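Leucine-rich repeat protein (Bacteroides thetaiotaomicron, PDB 4ECN) is of unknown function but, as an extracellular leucine-rich repeat protein carrying DUF4458 domains, probably takes part in protein binding. Local coordinates at residues A[218-223]-A[306-311]; A[358-363]-A[432-437]; A[638-643]-A[695-700]; A[678-683]-A[687-692]; A[796-801]-A[830-835]. One frame throughout, in Å; residues are numbered along the deposited sequence.

Contact 1: A[218-223]-A[306-311]; sequences VVAYTT and KELDMW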
# COMPACT_ATOMS: atom_id res chain seq x y z
N VAL A 218 20.96 -28.82 -22.45
CA VAL A 218 20.60 -28.98 -21.04
C VAL A 218 21.08 -27.68 -20.37
O VAL A 218 22.23 -27.27 -20.58
CB VAL A 218 21.15 -30.28 -20.40
CG1 VAL A 218 20.90 -30.29 -18.89
CG2 VAL A 218 20.49 -31.50 -21.03
N VAL A 219 20.18 -26.98 -19.66
CA VAL A 219 20.48 -25.68 -19.06
C VAL A 219 20.50 -25.76 -17.49
O VAL A 219 20.91 -24.80 -16.83
CB VAL A 219 19.51 -24.58 -19.57
CG1 VAL A 219 19.73 -24.32 -21.06
CG2 VAL A 219 18.04 -24.89 -19.26
N ALA A 220 20.09 -26.90 -16.91
CA ALA A 220 20.11 -27.09 -15.45
C ALA A 220 19.83 -28.53 -15.05
O ALA A 220 19.15 -29.26 -15.77
CB ALA A 220 19.09 -26.17 -14.78
N TYR A 221 20.33 -28.94 -13.87
CA TYR A 221 20.04 -30.27 -13.33
C TYR A 221 20.10 -30.27 -11.80
O TYR A 221 20.76 -29.41 -11.17
CB TYR A 221 21.00 -31.36 -13.89
CG TYR A 221 22.43 -31.22 -13.41
CD1 TYR A 221 22.85 -31.80 -12.21
CD2 TYR A 221 23.35 -30.45 -14.12
CE1 TYR A 221 24.15 -31.61 -11.74
CE2 TYR A 221 24.65 -30.26 -13.66
CZ TYR A 221 25.04 -30.85 -12.47
OH TYR A 221 26.33 -30.70 -12.02
N THR A 222 19.43 -31.27 -11.21
CA THR A 222 19.45 -31.59 -9.79
C THR A 222 19.69 -33.10 -9.71
O THR A 222 18.91 -33.87 -10.29
CB THR A 222 18.18 -31.12 -9.07
OG1 THR A 222 18.03 -29.71 -9.27
CG2 THR A 222 18.23 -31.39 -7.59
N THR A 223 20.79 -33.51 -9.06
CA THR A 223 21.09 -34.94 -8.88
C THR A 223 20.64 -35.38 -7.47
O THR A 223 20.64 -34.58 -6.54
CB THR A 223 22.57 -35.27 -9.13
OG1 THR A 223 23.39 -34.36 -8.41
CG2 THR A 223 22.95 -35.23 -10.61
N LYS A 306 11.12 -21.16 -16.86
CA LYS A 306 12.26 -20.56 -17.52
C LYS A 306 13.53 -21.11 -16.84
O LYS A 306 13.43 -21.74 -15.79
CB LYS A 306 12.17 -19.01 -17.50
CG LYS A 306 12.00 -18.37 -16.12
CD LYS A 306 12.02 -16.85 -16.24
CE LYS A 306 11.97 -16.16 -14.91
NZ LYS A 306 11.92 -14.68 -15.05
N GLU A 307 14.70 -20.91 -17.49
CA GLU A 307 16.01 -21.34 -17.02
C GLU A 307 16.24 -20.92 -15.58
O GLU A 307 16.03 -19.75 -15.25
CB GLU A 307 17.09 -20.72 -17.91
CG GLU A 307 18.49 -21.18 -17.56
CD GLU A 307 19.62 -20.36 -18.14
OE1 GLU A 307 19.36 -19.31 -18.78
OE2 GLU A 307 20.79 -20.76 -17.91
N LEU A 308 16.71 -21.88 -14.74
CA LEU A 308 17.03 -21.76 -13.32
C LEU A 308 17.80 -20.48 -13.00
O LEU A 308 17.48 -19.78 -12.02
CB LEU A 308 17.85 -22.97 -12.86
CG LEU A 308 18.38 -22.94 -11.41
CD1 LEU A 308 17.24 -22.87 -10.39
CD2 LEU A 308 19.28 -24.13 -11.14
N ASP A 309 18.79 -20.15 -13.83
CA ASP A 309 19.62 -18.98 -13.69
C ASP A 309 18.81 -17.67 -13.74
O ASP A 309 19.29 -16.63 -13.28
CB ASP A 309 20.66 -18.97 -14.80
CG ASP A 309 21.97 -18.36 -14.35
OD1 ASP A 309 22.53 -18.84 -13.32
OD2 ASP A 309 22.46 -17.43 -15.03
N MSE A 310 17.57 -17.73 -14.27
CA MSE A 310 16.69 -16.56 -14.41
C MSE A 310 15.62 -16.46 -13.32
O MSE A 310 14.86 -15.48 -13.32
CB MSE A 310 15.98 -16.59 -15.78
CG MSE A 310 16.91 -16.37 -16.96
SE MSE A 310 17.92 -14.74 -16.75
CE MSE A 310 19.75 -15.50 -16.46
N TRP A 311 15.56 -17.45 -12.40
CA TRP A 311 14.53 -17.50 -11.36
C TRP A 311 14.58 -16.30 -10.40
O TRP A 311 13.56 -16.03 -9.78
CB TRP A 311 14.62 -18.80 -10.57
CG TRP A 311 14.08 -20.00 -11.29
CD1 TRP A 311 13.88 -20.14 -12.63
CD2 TRP A 311 13.80 -21.28 -10.71
NE1 TRP A 311 13.47 -21.42 -12.92
CE2 TRP A 311 13.42 -22.14 -11.76
CE3 TRP A 311 13.90 -21.80 -9.40
CZ2 TRP A 311 13.08 -23.47 -11.54
CZ3 TRP A 311 13.58 -23.13 -9.19
CH2 TRP A 311 13.18 -23.95 -10.25
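Glu-307 meets Val-219 and, one residue further along each segment, Leu-308 meets Ala-220; these two pairs make up the contact. The glutamate can be followed outward from its CB, which lies 4.5 Å from Val-219 CG2. CG stands anti to the backbone N (chi1 -176°) and crosses the valine at a slant, at 4.1 Å from both Val-219 CB and Val-219 CG2, so the aliphatic part of an acidic side chain serves as the apolar partner. Beyond CG the chain stays extended, and the carboxylate runs past the valine: OE2 comes to 4.2 Å from Val-219 O, but its strong partner is Arg-240, with which it forms a salt bridge through NH1.

Leu-308 offers a second surface. Its CB sits 3.9 Å from Ala-220 CB, and CD2 follows at 4.2 Å from the same methyl. The other branch, CD1, lies over the rim of one face of the Trp-311 indole, 3.6 Å above the plane. That indole is held by NE1 donating to Lys-306 O at 2.9 Å, a bond that bridges the 3-10 segment 308-310. On the strand side, Val-219 and Ala-220 both face Thr-161 and form a classic beta bulge, and both aim their CB atoms at the loop. The arrangement is that of an interdomain junction: a bulged strand of the second DUF4458 sheet, of the transthyretin clan, packs against a loop of the leucine-rich repeat region.

Contact 2: A[358-363]-A[432-437]; sequences SETVSG and NLTNRI
Thr-434 OG1 donates to Glu-359 OE1 at 2.7 Å, and this bond, with Glu-359 buried, is the tight, better-covered half of the contact. The hydroxyl approaches from above the carboxylate plane, 51° out of it. With chi1 at 64°, Thr-434 places OG1 between its backbone N and carbonyl carbon, a torsion that turns the hydroxyl to Glu-359 and CG2 to Thr-360. A weak bond from Asn-435 ND2 reaches the same OG1 at 3.1 Å, while Asn-435 OD1 accepts from Ile-437 N in an Asx turn that leads into strand 436-440.

The looser half is a single methyl pair, Thr-360 CG2 to Thr-434 CG2 at 3.7 Å, where the two side chains cross at about a right angle. Thr-360 is exposed to solvent, so this pair borders the hydroxyl-carboxylate bond on its outer side.

Four donors surround the buried carboxylate: Thr-434 OG1, Thr-356 N and Asn-457 ND2 at OE1, and Gly-332 N at OE2. Such a set of neutral donors would probably stabilise Glu-359 in its ionised form.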
# COMPACT_ATOMS: atom_id res chain seq x y z
N SER A 358 -0.84 0.66 1.73
CA SER A 358 -1.04 1.22 0.39
C SER A 358 -1.38 0.12 -0.68
O SER A 358 -1.67 0.47 -1.83
CB SER A 358 0.23 1.96 -0.02
OG SER A 358 0.01 2.89 -1.07
N GLU A 359 -1.35 -1.17 -0.30
CA GLU A 359 -1.55 -2.32 -1.19
C GLU A 359 -2.84 -2.17 -2.07
O GLU A 359 -2.76 -2.32 -3.30
CB GLU A 359 -1.62 -3.60 -0.34
CG GLU A 359 -1.03 -4.87 -0.95
CD GLU A 359 -0.98 -6.03 0.04
OE1 GLU A 359 -1.19 -5.79 1.25
OE2 GLU A 359 -0.79 -7.19 -0.41
N THR A 360 -3.99 -1.83 -1.47
CA THR A 360 -5.25 -1.70 -2.23
C THR A 360 -5.30 -0.44 -3.11
O THR A 360 -6.14 -0.34 -4.02
CB THR A 360 -6.43 -1.68 -1.29
OG1 THR A 360 -6.21 -0.63 -0.34
CG2 THR A 360 -6.62 -3.01 -0.57
N VAL A 361 -4.39 0.49 -2.87
CA VAL A 361 -4.32 1.73 -3.62
C VAL A 361 -3.29 1.59 -4.74
O VAL A 361 -3.63 1.86 -5.88
CB VAL A 361 -3.99 2.90 -2.67
CG1 VAL A 361 -3.60 4.18 -3.41
CG2 VAL A 361 -5.14 3.16 -1.71
N SER A 362 -2.04 1.20 -4.44
CA SER A 362 -0.95 1.18 -5.42
C SER A 362 -0.10 -0.12 -5.41
O SER A 362 1.04 -0.08 -5.89
CB SER A 362 -0.03 2.37 -5.18
OG SER A 362 0.35 2.50 -3.82
N GLY A 363 -0.68 -1.24 -4.96
CA GLY A 363 0.01 -2.53 -4.89
C GLY A 363 1.34 -2.51 -4.16
O GLY A 363 1.42 -2.17 -2.97
N ASN A 432 -10.44 -5.54 6.28
CA ASN A 432 -10.48 -6.10 4.94
C ASN A 432 -9.09 -6.61 4.58
O ASN A 432 -8.10 -5.88 4.67
CB ASN A 432 -11.01 -5.10 3.91
CG ASN A 432 -12.52 -4.93 3.93
OD1 ASN A 432 -13.24 -5.34 4.87
ND2 ASN A 432 -13.04 -4.31 2.88
N LEU A 433 -9.02 -7.91 4.24
CA LEU A 433 -7.77 -8.62 3.97
C LEU A 433 -7.34 -8.48 2.52
O LEU A 433 -8.18 -8.50 1.62
CB LEU A 433 -7.92 -10.11 4.32
CG LEU A 433 -8.39 -10.39 5.73
CD1 LEU A 433 -8.77 -11.81 5.90
CD2 LEU A 433 -7.35 -9.99 6.76
N THR A 434 -6.01 -8.37 2.31
CA THR A 434 -5.37 -8.31 0.99
C THR A 434 -4.72 -9.66 0.66
O THR A 434 -4.25 -9.88 -0.46
CB THR A 434 -4.32 -7.18 0.92
OG1 THR A 434 -3.25 -7.43 1.83
CG2 THR A 434 -4.90 -5.80 1.12
N ASN A 435 -4.68 -10.55 1.66
CA ASN A 435 -4.05 -11.87 1.58
C ASN A 435 -4.60 -12.81 2.66
O ASN A 435 -5.16 -12.33 3.65
CB ASN A 435 -2.53 -11.70 1.74
CG ASN A 435 -2.12 -11.16 3.10
OD1 ASN A 435 -2.09 -11.87 4.12
ND2 ASN A 435 -1.79 -9.89 3.14
N ARG A 436 -4.36 -14.14 2.52
CA ARG A 436 -4.75 -15.13 3.54
C ARG A 436 -3.46 -15.80 4.13
O ARG A 436 -3.43 -17.02 4.28
CB ARG A 436 -5.76 -16.19 3.01
CG ARG A 436 -7.11 -15.71 2.41
CD ARG A 436 -7.96 -14.92 3.40
NE ARG A 436 -9.32 -14.61 2.94
CZ ARG A 436 -9.67 -13.55 2.19
NH1 ARG A 436 -8.75 -12.72 1.71
NH2 ARG A 436 -10.95 -13.35 1.88
N ILE A 437 -2.41 -14.99 4.47
CA ILE A 437 -1.16 -15.45 5.09
C ILE A 437 -1.45 -15.73 6.57
O ILE A 437 -1.67 -14.79 7.33
CB ILE A 437 0.03 -14.46 4.90
CG1 ILE A 437 0.34 -14.21 3.40
CG2 ILE A 437 1.28 -14.95 5.64
CD1 ILE A 437 1.41 -13.13 3.09

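Contact 3: A[638-643]-A[695-700]; sequences FNAKSV and TGSPIS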
# COMPACT_ATOMS: atom_id res chain seq x y z
N PHE A 638 2.42 25.72 23.45
CA PHE A 638 3.15 26.37 22.35
C PHE A 638 3.81 27.65 22.86
O PHE A 638 3.61 28.00 24.02
CB PHE A 638 2.21 26.67 21.16
CG PHE A 638 1.30 25.52 20.80
CD1 PHE A 638 1.78 24.40 20.14
CD2 PHE A 638 -0.05 25.55 21.14
CE1 PHE A 638 0.94 23.34 19.82
CE2 PHE A 638 -0.89 24.47 20.83
CZ PHE A 638 -0.39 23.38 20.17
N ASN A 639 4.63 28.32 22.03
CA ASN A 639 5.30 29.56 22.42
C ASN A 639 5.36 30.48 21.23
O ASN A 639 6.01 30.15 20.25
CB ASN A 639 6.70 29.29 22.99
CG ASN A 639 7.41 30.48 23.62
OD1 ASN A 639 6.82 31.54 23.92
ND2 ASN A 639 8.69 30.30 23.88
N ALA A 640 4.69 31.64 21.31
CA ALA A 640 4.66 32.61 20.22
C ALA A 640 6.00 33.35 20.11
O ALA A 640 6.26 34.01 19.09
CB ALA A 640 3.52 33.58 20.43
N LYS A 641 6.84 33.25 21.16
CA LYS A 641 8.17 33.86 21.22
C LYS A 641 9.22 32.97 20.49
O LYS A 641 10.40 33.36 20.38
CB LYS A 641 8.59 34.15 22.68
CG LYS A 641 7.99 35.46 23.21
CD LYS A 641 8.48 35.91 24.60
CE LYS A 641 7.77 35.23 25.76
NZ LYS A 641 8.23 35.76 27.08
N SER A 642 8.78 31.79 19.99
CA SER A 642 9.63 30.86 19.25
C SER A 642 9.97 31.42 17.88
O SER A 642 9.11 31.93 17.16
CB SER A 642 8.95 29.49 19.11
OG SER A 642 9.73 28.60 18.33
N VAL A 643 11.24 31.30 17.51
CA VAL A 643 11.79 31.76 16.23
C VAL A 643 11.23 30.91 15.07
O VAL A 643 11.20 31.39 13.94
CB VAL A 643 13.34 31.69 16.27
CG1 VAL A 643 13.94 32.56 15.17
CG2 VAL A 643 13.88 32.13 17.63
N THR A 695 -0.60 37.86 22.83
CA THR A 695 0.64 37.09 23.05
C THR A 695 1.58 37.10 21.80
O THR A 695 2.59 36.37 21.77
CB THR A 695 0.32 35.65 23.45
OG1 THR A 695 -0.60 35.08 22.54
CG2 THR A 695 -0.23 35.55 24.83
N GLY A 696 1.28 37.95 20.83
CA GLY A 696 2.09 38.12 19.63
C GLY A 696 2.25 36.90 18.74
O GLY A 696 3.33 36.69 18.18
N SER A 697 1.17 36.10 18.61
CA SER A 697 1.14 34.89 17.78
C SER A 697 1.20 35.28 16.28
O SER A 697 0.44 36.14 15.84
CB SER A 697 -0.11 34.07 18.10
OG SER A 697 -0.08 33.60 19.43
N PRO A 698 2.13 34.70 15.49
CA PRO A 698 2.25 35.11 14.07
C PRO A 698 1.19 34.45 13.18
O PRO A 698 1.53 33.75 12.22
CB PRO A 698 3.66 34.66 13.68
CG PRO A 698 3.98 33.56 14.62
CD PRO A 698 3.13 33.67 15.84
N ILE A 699 -0.09 34.70 13.50
CA ILE A 699 -1.22 34.14 12.77
C ILE A 699 -1.52 34.98 11.53
O ILE A 699 -1.68 36.21 11.64
CB ILE A 699 -2.47 34.03 13.69
CG1 ILE A 699 -2.11 33.39 15.05
CG2 ILE A 699 -3.60 33.25 12.99
CD1 ILE A 699 -3.25 33.36 16.09
N SER A 700 -1.61 34.33 10.35
CA SER A 700 -1.95 34.96 9.06
C SER A 700 -3.34 34.54 8.58
O SER A 700 -3.94 35.25 7.77
CB SER A 700 -0.91 34.61 8.00
OG SER A 700 -0.89 33.23 7.74
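Ala-640 carries this contact, directing its CB at the backbone and side chain of 695-697. Ahead of it in the first segment, after Phe-638, whose ring packs on strand 646-650, Asn-639 opens a type I turn. The carbonyl O of Asn-639 receives Ser-642 N at 3.2 Å, and its OD1 takes a weak bond from Lys-641 N, so that backbone and side chain of one residue both brace the turn.

Ala-640, the second residue of that turn, brings its methyl to 3.2 Å from Thr-695 O, 3.7 Å from Ser-697 OG and 3.8 Å from Gly-696 O. The methyl thus sits among three oxygens. The nearest CA atoms across the contact are also here, Ala-640 CA and Ser-697 CA at 4.9 Å, and the backbones approach closely at this one point. Past Lys-641, Ser-642 closes the turn.

On the facing segment, Gly-696 O accepts from Asn-726 ND2, and Ser-697 OG bonds with Leu-692 O and Ile-673 N. Gly-696 has positive phi (61°), as the C-prime residue of a Schellman motif ending helix 690-694. A turn from one strand-to-strand loop thereby packs against a helix C terminus in a later loop, as the non-strand side of a leucine-rich repeat solenoid is built.

Contact 4: A[678-683]-A[687-692]; sequences VTLSYN and KFPTEL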
# COMPACT_ATOMS: atom_id res chain seq x y z
N VAL A 678 -4.50 28.94 12.40
CA VAL A 678 -5.12 28.48 13.64
C VAL A 678 -6.56 28.16 13.30
O VAL A 678 -7.28 29.05 12.85
CB VAL A 678 -4.98 29.48 14.81
CG1 VAL A 678 -5.76 29.01 16.03
CG2 VAL A 678 -3.51 29.69 15.16
N THR A 679 -6.95 26.86 13.44
CA THR A 679 -8.31 26.44 13.12
C THR A 679 -9.06 26.22 14.40
O THR A 679 -8.69 25.36 15.20
CB THR A 679 -8.33 25.20 12.23
OG1 THR A 679 -7.37 25.31 11.18
CG2 THR A 679 -9.74 24.88 11.70
N LEU A 680 -10.11 27.01 14.59
CA LEU A 680 -10.95 26.96 15.78
C LEU A 680 -12.42 26.90 15.39
O LEU A 680 -13.27 27.26 16.19
CB LEU A 680 -10.66 28.17 16.67
CG LEU A 680 -9.32 28.19 17.41
CD1 LEU A 680 -8.98 29.59 17.89
CD2 LEU A 680 -9.29 27.18 18.54
N SER A 681 -12.71 26.42 14.18
CA SER A 681 -14.08 26.28 13.68
C SER A 681 -14.77 25.11 14.37
O SER A 681 -14.07 24.19 14.82
CB SER A 681 -14.10 26.13 12.16
OG SER A 681 -13.31 25.02 11.77
N TYR A 682 -16.12 25.18 14.53
CA TYR A 682 -16.96 24.19 15.23
C TYR A 682 -16.47 24.03 16.65
O TYR A 682 -15.77 23.07 16.99
CB TYR A 682 -17.03 22.83 14.53
CG TYR A 682 -17.62 22.91 13.14
CD1 TYR A 682 -16.82 23.18 12.03
CD2 TYR A 682 -18.98 22.70 12.93
CE1 TYR A 682 -17.35 23.25 10.75
CE2 TYR A 682 -19.52 22.74 11.64
CZ TYR A 682 -18.70 23.00 10.55
OH TYR A 682 -19.21 23.05 9.28
N ASN A 683 -16.79 25.05 17.45
CA ASN A 683 -16.47 25.10 18.88
C ASN A 683 -17.60 25.83 19.57
O ASN A 683 -18.72 25.80 19.06
CB ASN A 683 -15.09 25.74 19.12
CG ASN A 683 -13.99 24.72 19.05
OD1 ASN A 683 -13.95 23.81 19.85
ND2 ASN A 683 -13.06 24.83 18.11
N LYS A 687 -16.44 34.56 23.04
CA LYS A 687 -15.51 35.67 23.15
C LYS A 687 -14.36 35.45 22.18
O LYS A 687 -13.70 34.41 22.22
CB LYS A 687 -15.01 35.84 24.61
CG LYS A 687 -14.49 37.26 24.98
CD LYS A 687 -12.98 37.52 24.68
CE LYS A 687 -12.58 38.98 24.48
NZ LYS A 687 -13.02 39.52 23.15
N PHE A 688 -14.13 36.41 21.29
CA PHE A 688 -13.07 36.37 20.28
C PHE A 688 -11.69 36.12 20.98
O PHE A 688 -11.42 36.73 22.03
CB PHE A 688 -13.08 37.67 19.48
CG PHE A 688 -12.02 37.71 18.43
CD1 PHE A 688 -10.75 38.20 18.71
CD2 PHE A 688 -12.27 37.23 17.14
CE1 PHE A 688 -9.76 38.21 17.74
CE2 PHE A 688 -11.29 37.29 16.15
CZ PHE A 688 -10.04 37.76 16.46
N PRO A 689 -10.82 35.22 20.45
CA PRO A 689 -9.59 34.86 21.18
C PRO A 689 -8.47 35.91 21.12
O PRO A 689 -7.38 35.66 20.60
CB PRO A 689 -9.16 33.56 20.51
CG PRO A 689 -9.68 33.67 19.13
CD PRO A 689 -10.98 34.38 19.24
N THR A 690 -8.72 37.06 21.76
CA THR A 690 -7.77 38.19 21.91
C THR A 690 -6.39 37.67 22.40
O THR A 690 -5.34 38.12 21.94
CB THR A 690 -8.37 39.21 22.89
OG1 THR A 690 -9.67 39.59 22.44
CG2 THR A 690 -7.50 40.45 23.07
N GLU A 691 -6.45 36.70 23.32
CA GLU A 691 -5.36 35.96 23.95
C GLU A 691 -4.29 35.55 22.94
O GLU A 691 -3.12 35.44 23.31
CB GLU A 691 -5.92 34.69 24.61
CG GLU A 691 -7.23 34.90 25.35
CD GLU A 691 -8.52 34.66 24.59
OE1 GLU A 691 -8.78 33.49 24.23
OE2 GLU A 691 -9.32 35.61 24.46
N LEU A 692 -4.69 35.26 21.69
CA LEU A 692 -3.77 34.86 20.65
C LEU A 692 -2.95 36.05 20.13
O LEU A 692 -1.76 35.93 19.91
CB LEU A 692 -4.55 34.23 19.50
CG LEU A 692 -5.30 32.93 19.78
CD1 LEU A 692 -6.12 32.51 18.56
CD2 LEU A 692 -4.35 31.82 20.15
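Pro-689, which touches Leu-680 across the contact, also covers part of one face of the Phe-688 ring: Pro-689 CD stands 3.6 Å above that plane, offset toward the rim. The second flat group is the Asn-683 amide. Its ND2 donates to Leu-680 O at 3.1 Å with a nearly straight N-H...O angle of 175°, and the acceptor lies in the amide plane. Seen from the carbonyl, however, the donor stands well above the plane, 71° out of it. The amide is held at both ends, because ND2 also reaches Phe-651 O and OD1 accepts from Ile-656 N.

Val-678, Leu-680 and Asn-683 follow the spacing of the LxxLxLxxN repeat signature, in which the leucine-type residues point into the solenoid and the asparagine bonds to backbone atoms of neighbouring coils. Here the contact joins strand 675-679 to helix 690-694 within one beta-alpha-beta unit that continues into strand 701-703.

Inside, Leu-680 and Leu-692 reach toward each other tip to tip, with their CD1 atoms 4.1 Å apart. In Leu-692, CG lies anti to the carbonyl carbon and CD1 extends on from it (chi2 175°) toward the strand. The same Leu-692 CD1 is 4.3 Å from Val-678 CG1. Leu-680 CD1 in turn lies 4.3 Å from Pro-689 CG. The proline is the centre of an inverse gamma turn, closed by Thr-690 N on Phe-688 O, and its own carbonyl O separately accepts Leu-692 N.

Contact 5: A[796-801]-A[830-835]; sequences RQWPTG and YILDIA
Trp-798 reaches through the interior of the leucine-rich repeat solenoid, past strand 810-812, to Leu-832 and Ile-834, residues on and just after strand 831-833. The backbones stay well apart, the nearest CA atoms being those of Trp-798 and Ile-834 at 10.3 Å, so the indole spans the distance. Its CG is anti to the backbone N (chi1 166°), which stretches the ring inward from the loop.

The side chains of Trp-798 and Leu-832 cross obliquely. Leu-832 CD1 comes to the edge of the indole, near its plane, 4.1 Å from Trp-798 CH2, so the methyl abuts the far end of the six-membered ring and does not lie over it. Pro-799 CD lies 3.5 Å above one face of the indole, toward its rim, and Thr-800 OG1 lies at the edge, in the plane. The indole N-H is also engaged, NE1 being hydrogen-bonded to Glu-823 OE2. Leu-811 of strand 810-812 touches both Trp-798 and Leu-832, which places the contact in the packed core shared by neighbouring repeats. The second apolar approach is longer and made by a branch methyl: Ile-834 CG2 stands 4.4 Å from Trp-798 CZ3.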
# COMPACT_ATOMS: atom_id res chain seq x y z
N ARG A 796 -30.68 44.83 4.26
CA ARG A 796 -31.34 45.53 3.16
C ARG A 796 -30.50 46.63 2.48
O ARG A 796 -30.81 47.02 1.35
CB ARG A 796 -32.64 46.22 3.65
CG ARG A 796 -33.72 45.31 4.16
CD ARG A 796 -35.04 46.05 4.09
NE ARG A 796 -35.59 46.46 5.39
CZ ARG A 796 -36.35 45.69 6.17
NH1 ARG A 796 -36.61 44.43 5.83
NH2 ARG A 796 -36.84 46.17 7.31
N GLN A 797 -29.52 47.20 3.19
CA GLN A 797 -28.82 48.32 2.57
C GLN A 797 -27.51 47.87 1.92
O GLN A 797 -26.71 47.14 2.52
CB GLN A 797 -28.58 49.46 3.60
CG GLN A 797 -27.94 50.75 3.04
CD GLN A 797 -28.59 51.31 1.80
OE1 GLN A 797 -29.82 51.32 1.65
NE2 GLN A 797 -27.78 51.82 0.88
N TRP A 798 -27.30 48.31 0.67
CA TRP A 798 -26.11 48.05 -0.11
C TRP A 798 -24.97 48.88 0.48
O TRP A 798 -25.25 50.00 0.90
CB TRP A 798 -26.40 48.41 -1.57
CG TRP A 798 -25.20 48.51 -2.46
CD1 TRP A 798 -24.49 49.63 -2.75
CD2 TRP A 798 -24.58 47.44 -3.19
NE1 TRP A 798 -23.45 49.33 -3.60
CE2 TRP A 798 -23.48 47.99 -3.89
CE3 TRP A 798 -24.83 46.06 -3.31
CZ2 TRP A 798 -22.64 47.22 -4.70
CZ3 TRP A 798 -24.01 45.30 -4.14
CH2 TRP A 798 -22.93 45.88 -4.82
N PRO A 799 -23.70 48.37 0.54
CA PRO A 799 -22.61 49.17 1.12
C PRO A 799 -22.09 50.23 0.14
O PRO A 799 -21.04 50.04 -0.49
CB PRO A 799 -21.56 48.13 1.45
CG PRO A 799 -21.77 47.07 0.46
CD PRO A 799 -23.22 47.04 0.12
N THR A 800 -22.80 51.36 0.04
CA THR A 800 -22.50 52.47 -0.86
C THR A 800 -21.08 52.99 -0.59
O THR A 800 -20.77 53.38 0.54
CB THR A 800 -23.57 53.57 -0.71
OG1 THR A 800 -24.88 52.99 -0.81
CG2 THR A 800 -23.43 54.65 -1.75
N GLY A 801 -20.25 52.94 -1.63
CA GLY A 801 -18.85 53.34 -1.64
C GLY A 801 -17.91 52.17 -1.87
O GLY A 801 -16.71 52.37 -2.09
N TYR A 830 -15.04 42.25 -10.52
CA TYR A 830 -15.62 41.47 -11.59
C TYR A 830 -16.26 40.12 -11.16
O TYR A 830 -16.69 39.38 -12.05
CB TYR A 830 -14.57 41.21 -12.68
CG TYR A 830 -13.40 40.34 -12.28
CD1 TYR A 830 -13.44 38.96 -12.45
CD2 TYR A 830 -12.20 40.90 -11.85
CE1 TYR A 830 -12.35 38.15 -12.13
CE2 TYR A 830 -11.09 40.11 -11.55
CZ TYR A 830 -11.17 38.73 -11.68
OH TYR A 830 -10.10 37.92 -11.38
N ILE A 831 -16.37 39.81 -9.84
CA ILE A 831 -17.07 38.60 -9.35
C ILE A 831 -18.12 39.06 -8.35
O ILE A 831 -17.77 39.28 -7.19
CB ILE A 831 -16.17 37.49 -8.76
CG1 ILE A 831 -14.92 37.23 -9.62
CG2 ILE A 831 -16.99 36.22 -8.56
CD1 ILE A 831 -13.90 36.39 -8.98
N LEU A 832 -19.39 39.22 -8.78
CA LEU A 832 -20.42 39.75 -7.90
C LEU A 832 -21.61 38.81 -7.76
O LEU A 832 -22.22 38.47 -8.77
CB LEU A 832 -20.91 41.11 -8.43
CG LEU A 832 -21.88 41.90 -7.55
CD1 LEU A 832 -21.20 42.43 -6.32
CD2 LEU A 832 -22.45 43.08 -8.31
N ASP A 833 -21.96 38.44 -6.51
CA ASP A 833 -23.11 37.59 -6.20
C ASP A 833 -24.21 38.44 -5.57
O ASP A 833 -24.09 38.88 -4.43
CB ASP A 833 -22.73 36.41 -5.28
CG ASP A 833 -23.89 35.67 -4.60
OD1 ASP A 833 -24.93 35.43 -5.27
OD2 ASP A 833 -23.73 35.28 -3.43
N ILE A 834 -25.26 38.69 -6.34
CA ILE A 834 -26.39 39.47 -5.87
C ILE A 834 -27.67 38.62 -5.97
O ILE A 834 -28.76 39.15 -5.76
CB ILE A 834 -26.52 40.81 -6.62
CG1 ILE A 834 -26.73 40.63 -8.15
CG2 ILE A 834 -25.35 41.73 -6.28
CD1 ILE A 834 -27.32 41.89 -8.82
N ALA A 835 -27.52 37.29 -6.24
CA ALA A 835 -28.65 36.37 -6.35
C ALA A 835 -29.36 36.18 -5.02
O ALA A 835 -28.75 36.30 -3.96
CB ALA A 835 -28.19 35.03 -6.88

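From the N terminus, contact 1 comes first, closing 82 intervening residues and tying a DUF4458 sheet to the leucine-rich repeat region. Contact 2 follows in series, their centres about 33 Å apart, and joins helix 359-362 to the approach to strand 436-440. Contact 3 closes the loop between 643 and 695, joining the loop before strand 646-650 to the end of helix 690-694. Nested inside it, contact 4 ties strand 675-679 to that helix; the two touch where Ile-699 CD1 packs on Val-678 CG2 at 3.8 Å. Contact 5, again in series, joins a loop to strand 831-833 of the same parallel sheet. Contact 1 lies across the chain's centre from contacts 3, 4 and 5, and none cross.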